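Local atomic coordinates of rhizobiales Sp. Pch2 (Marine metagenome, PDB entry 6PB3), a protein that is probably a TRIP13-like AAA+ ATPase that uses ATP to remodel HORMA domain proteins and so regulates bacterial cGAS-like enzymes in bacteriophage immunity. Residues A[75-88]-A[197-209]. Sequence-based numbering, arbitrary orientation.
Sequences PLIVLAGDVGSGKT and AAVIMCTNRVDSL. With SO4 (sulfate ion), chain B.
L79 and C202 sit side by side on neighbouring parallel strands of an AAA+ P-loop NTPase core, where strand 76-81 leads into the GDVGSGKT loop, a Walker A sequence. The N-to-C directions of the two strands differ by 18°, and L79 N donates to M201 O (2.8 Å) while L79 O accepts from T203 N (2.9 Å), so L79 bonds to the two residues flanking its register partner C202, as parallel pairing requires. L76, V78 and A80 face the same side as V199, M201 and T203; there V78 CG1 and L209 CD1 meet tip to tip at 4.0 Å. The other side carries I77, L79, I200 and C202, and helix 33-47 covers I77.

K87 can be followed outward from the start of its helix. CB and CG pass close to sulfate O4, CD continues between that oxygen and T203 O, and CE comes 3.7 Å from T203 O. Bends at chi3 (-86°) and chi4 (78°) fold the chain back, so that NZ makes a weak 3.2 Å hydrogen bond to O4. The backbone N atoms of G84, G86, K87 and T88 donate to the sulfate, and S85 N does so weakly; the ion probably marks a nucleotide phosphate position. The side chain of N204 lies obliquely across V83, its carboxamide CG 3.5 Å from V83 CG2, and P211 of a neighbouring subunit packs on both residues. T88 grips one sulfate oxygen twice: its N donates to O2 at 2.9 Å and its OG1 at 2.7 Å.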
loop_
_atom_site.group_PDB
_atom_site.type_symbol
_atom_site.label_atom_id
_atom_site.label_comp_id
_atom_site.label_asym_id
_atom_site.label_seq_id
_atom_site.Cartn_x
_atom_site.Cartn_y
_atom_site.Cartn_z
ATOM N N PRO A 75 -11.952 28.462 19.298
ATOM C CA PRO A 75 -12.949 28.855 18.268
ATOM C C PRO A 75 -12.592 28.413 16.853
ATOM O O PRO A 75 -12.373 29.214 15.941
ATOM C CB PRO A 75 -12.988 30.383 18.413
ATOM C CG PRO A 75 -11.620 30.749 18.875
ATOM C CD PRO A 75 -11.114 29.597 19.729
ATOM N N LEU A 76 -12.583 27.099 16.640
ATOM C CA LEU A 76 -12.265 26.499 15.353
ATOM C C LEU A 76 -13.353 25.498 15.006
ATOM O O LEU A 76 -13.743 24.688 15.851
ATOM C CB LEU A 76 -10.893 25.802 15.389
ATOM C CG LEU A 76 -10.584 24.807 14.263
ATOM C CD1 LEU A 76 -10.330 25.517 12.930
ATOM C CD2 LEU A 76 -9.387 23.902 14.632
ATOM N N ILE A 77 -13.823 25.539 13.764
ATOM C CA ILE A 77 -14.798 24.580 13.257
ATOM C C ILE A 77 -14.219 23.927 12.014
ATOM O O ILE A 77 -13.761 24.617 11.094
ATOM C CB ILE A 77 -16.152 25.244 12.941
ATOM C CG1 ILE A 77 -16.702 25.919 14.194
ATOM C CG2 ILE A 77 -17.140 24.192 12.427
ATOM C CD1 ILE A 77 -17.888 26.847 13.945
ATOM N N VAL A 78 -14.248 22.600 11.981
ATOM C CA VAL A 78 -13.700 21.823 10.877
ATOM C C VAL A 78 -14.857 21.284 10.050
ATOM O O VAL A 78 -15.781 20.667 10.594
ATOM C CB VAL A 78 -12.803 20.687 11.396
ATOM C CG1 VAL A 78 -12.410 19.732 10.256
ATOM C CG2 VAL A 78 -11.542 21.267 12.012
ATOM N N LEU A 79 -14.814 21.524 8.741
ATOM C CA LEU A 79 -15.723 20.905 7.781
ATOM C C LEU A 79 -14.941 19.843 7.036
ATOM O O LEU A 79 -13.987 20.170 6.323
ATOM C CB LEU A 79 -16.303 21.933 6.801
ATOM C CG LEU A 79 -16.954 23.205 7.339
ATOM C CD1 LEU A 79 -17.680 23.947 6.184
ATOM C CD2 LEU A 79 -17.918 22.897 8.461
ATOM N N ALA A 80 -15.342 18.580 7.195
ATOM C CA ALA A 80 -14.591 17.451 6.657
ATOM C C ALA A 80 -15.505 16.552 5.835
ATOM O O ALA A 80 -16.654 16.314 6.222
ATOM C CB ALA A 80 -13.960 16.622 7.786
ATOM N N GLY A 81 -15.007 16.040 4.718
ATOM C CA GLY A 81 -15.746 15.048 3.966
ATOM C C GLY A 81 -15.534 15.169 2.467
ATOM O O GLY A 81 -14.626 15.849 1.996
ATOM N N ASP A 82 -16.414 14.475 1.740
ATOM C CA ASP A 82 -16.296 14.284 0.302
ATOM C C ASP A 82 -16.119 15.594 -0.457
ATOM O O ASP A 82 -16.756 16.610 -0.160
ATOM C CB ASP A 82 -17.535 13.546 -0.222
ATOM C CG ASP A 82 -17.725 12.181 0.442
ATOM O OD1 ASP A 82 -16.717 11.595 0.887
ATOM O OD2 ASP A 82 -18.877 11.695 0.518
ATOM N N VAL A 83 -15.241 15.544 -1.457
ATOM C CA VAL A 83 -15.059 16.669 -2.359
ATOM C C VAL A 83 -16.338 16.916 -3.143
ATOM O O VAL A 83 -17.034 15.976 -3.553
ATOM C CB VAL A 83 -13.873 16.381 -3.292
ATOM C CG1 VAL A 83 -13.683 17.515 -4.285
ATOM C CG2 VAL A 83 -12.614 16.142 -2.471
ATOM N N GLY A 84 -16.650 18.190 -3.365
ATOM C CA GLY A 84 -17.814 18.530 -4.157
ATOM C C GLY A 84 -19.124 18.433 -3.415
ATOM O O GLY A 84 -20.181 18.405 -4.055
ATOM N N SER A 85 -19.086 18.323 -2.092
ATOM C CA SER A 85 -20.291 18.322 -1.280
ATOM C C SER A 85 -20.858 19.719 -1.049
ATOM O O SER A 85 -21.993 19.826 -0.579
ATOM C CB SER A 85 -20.007 17.681 0.080
ATOM O OG SER A 85 -19.479 16.382 -0.075
ATOM N N GLY A 86 -20.109 20.776 -1.356
ATOM C CA GLY A 86 -20.528 22.132 -1.026
ATOM C C GLY A 86 -19.923 22.703 0.242
ATOM O O GLY A 86 -20.382 23.763 0.714
ATOM N N LYS A 87 -18.909 22.042 0.804
ATOM C CA LYS A 87 -18.285 22.512 2.043
ATOM C C LYS A 87 -17.781 23.940 1.898
ATOM O O LYS A 87 -18.052 24.800 2.747
ATOM C CB LYS A 87 -17.121 21.590 2.429
ATOM C CG LYS A 87 -17.503 20.150 2.738
ATOM C CD LYS A 87 -16.285 19.358 3.215
ATOM C CE LYS A 87 -15.470 18.775 2.044
ATOM N NZ LYS A 87 -14.593 19.752 1.360
ATOM N N THR A 88 -17.003 24.195 0.842
ATOM C CA THR A 88 -16.441 25.522 0.618
ATOM C C THR A 88 -17.544 26.542 0.383
ATOM O O THR A 88 -17.533 27.640 0.957
ATOM C CB THR A 88 -15.492 25.473 -0.583
ATOM O OG1 THR A 88 -14.551 24.409 -0.398
ATOM C CG2 THR A 88 -14.756 26.801 -0.757
ATOM N N ALA A 197 -14.342 36.304 17.290
ATOM C CA ALA A 197 -13.673 35.779 16.104
ATOM C C ALA A 197 -13.701 34.253 16.126
ATOM O O ALA A 197 -13.601 33.642 17.197
ATOM C CB ALA A 197 -12.226 36.278 16.023
ATOM N N ALA A 198 -13.831 33.651 14.939
ATOM C CA ALA A 198 -13.843 32.198 14.766
ATOM C C ALA A 198 -13.118 31.814 13.482
ATOM O O ALA A 198 -12.950 32.628 12.569
ATOM C CB ALA A 198 -15.270 31.645 14.717
ATOM N N VAL A 199 -12.717 30.543 13.408
ATOM C CA VAL A 199 -11.999 30.006 12.260
ATOM C C VAL A 199 -12.794 28.840 11.698
ATOM O O VAL A 199 -13.222 27.956 12.448
ATOM C CB VAL A 199 -10.571 29.542 12.621
ATOM C CG1 VAL A 199 -9.797 29.167 11.338
ATOM C CG2 VAL A 199 -9.831 30.591 13.431
ATOM N N ILE A 200 -12.980 28.835 10.385
ATOM C CA ILE A 200 -13.553 27.706 9.671
ATOM C C ILE A 200 -12.456 27.108 8.818
ATOM O O ILE A 200 -11.796 27.817 8.043
ATOM C CB ILE A 200 -14.741 28.117 8.780
ATOM C CG1 ILE A 200 -15.851 28.752 9.620
ATOM C CG2 ILE A 200 -15.227 26.897 7.963
ATOM C CD1 ILE A 200 -16.964 29.395 8.804
HETATM N N MSE A 201 -12.277 25.811 8.922
HETATM C CA MSE A 201 -11.376 25.223 7.958
HETATM C C MSE A 201 -11.970 23.987 7.326
HETATM O O MSE A 201 -12.638 23.186 7.974
HETATM C CB MSE A 201 -10.039 24.941 8.605
HETATM C CG MSE A 201 -10.021 23.884 9.635
HETATM SE SE MSE A 201 -8.137 23.469 9.695
HETATM C CE MSE A 201 -7.961 22.945 7.863
ATOM N N CYS A 202 -11.723 23.848 6.031
ATOM C CA CYS A 202 -12.262 22.758 5.239
ATOM C C CYS A 202 -11.141 21.789 4.908
ATOM O O CYS A 202 -10.014 22.205 4.624
ATOM C CB CYS A 202 -12.917 23.282 3.936
ATOM S SG CYS A 202 -14.225 24.494 4.235
ATOM N N THR A 203 -11.467 20.499 4.928
ATOM C CA THR A 203 -10.545 19.442 4.557
ATOM C C THR A 203 -11.358 18.327 3.924
ATOM O O THR A 203 -12.530 18.126 4.256
ATOM C CB THR A 203 -9.767 18.921 5.767
ATOM O OG1 THR A 203 -8.825 17.941 5.336
ATOM C CG2 THR A 203 -10.715 18.296 6.777
ATOM N N ASN A 204 -10.744 17.621 2.984
ATOM C CA ASN A 204 -11.418 16.470 2.401
ATOM C C ASN A 204 -11.446 15.312 3.381
ATOM O O ASN A 204 -12.500 14.713 3.622
ATOM C CB ASN A 204 -10.730 16.070 1.104
ATOM C CG ASN A 204 -10.592 17.228 0.172
ATOM O OD1 ASN A 204 -11.411 18.156 0.180
ATOM N ND2 ASN A 204 -9.540 17.205 -0.627
ATOM N N ARG A 205 -10.303 14.985 3.968
ATOM C CA ARG A 205 -10.244 13.932 4.969
ATOM C C ARG A 205 -9.693 14.489 6.266
ATOM O O ARG A 205 -8.592 15.043 6.295
ATOM C CB ARG A 205 -9.397 12.764 4.508
ATOM C CG ARG A 205 -9.854 11.452 5.103
ATOM C CD ARG A 205 -10.918 10.789 4.238
ATOM N NE ARG A 205 -11.153 9.408 4.657
ATOM C CZ ARG A 205 -11.615 8.444 3.863
ATOM N NH1 ARG A 205 -11.893 8.697 2.589
ATOM N NH2 ARG A 205 -11.792 7.219 4.346
ATOM N N VAL A 206 -10.462 14.325 7.337
ATOM C CA VAL A 206 -10.060 14.855 8.633
ATOM C C VAL A 206 -8.732 14.253 9.078
ATOM O O VAL A 206 -7.942 14.916 9.763
ATOM C CB VAL A 206 -11.187 14.607 9.653
ATOM C CG1 VAL A 206 -11.428 13.116 9.836
ATOM C CG2 VAL A 206 -10.850 15.253 10.959
ATOM N N ASP A 207 -8.435 13.017 8.654
ATOM C CA ASP A 207 -7.150 12.398 8.965
ATOM C C ASP A 207 -5.994 13.152 8.325
ATOM O O ASP A 207 -4.853 13.012 8.766
ATOM C CB ASP A 207 -7.167 10.928 8.517
ATOM C CG ASP A 207 -5.786 10.299 8.477
ATOM O OD1 ASP A 207 -5.068 10.350 9.502
ATOM O OD2 ASP A 207 -5.422 9.732 7.422
ATOM N N SER A 208 -6.262 13.965 7.303
ATOM C CA SER A 208 -5.188 14.771 6.736
ATOM C C SER A 208 -4.710 15.833 7.714
ATOM O O SER A 208 -3.534 16.212 7.694
ATOM C CB SER A 208 -5.645 15.426 5.434
ATOM O OG SER A 208 -4.863 16.574 5.155
ATOM N N LEU A 209 -5.593 16.306 8.585
ATOM C CA LEU A 209 -5.249 17.414 9.461
ATOM C C LEU A 209 -4.231 16.997 10.512
ATOM O O LEU A 209 -4.252 15.872 11.012
ATOM C CB LEU A 209 -6.493 17.951 10.151
ATOM C CG LEU A 209 -7.271 18.964 9.339
ATOM C CD1 LEU A 209 -8.444 19.461 10.168
ATOM C CD2 LEU A 209 -6.322 20.082 8.980
HETATM S S SO4 B . -16.438 20.930 -1.515
HETATM O O1 SO4 B . -15.298 20.254 -2.143
HETATM O O2 SO4 B . -15.923 22.142 -0.889
HETATM O O3 SO4 B . -17.427 21.301 -2.553
HETATM O O4 SO4 B . -17.115 20.032 -0.583
#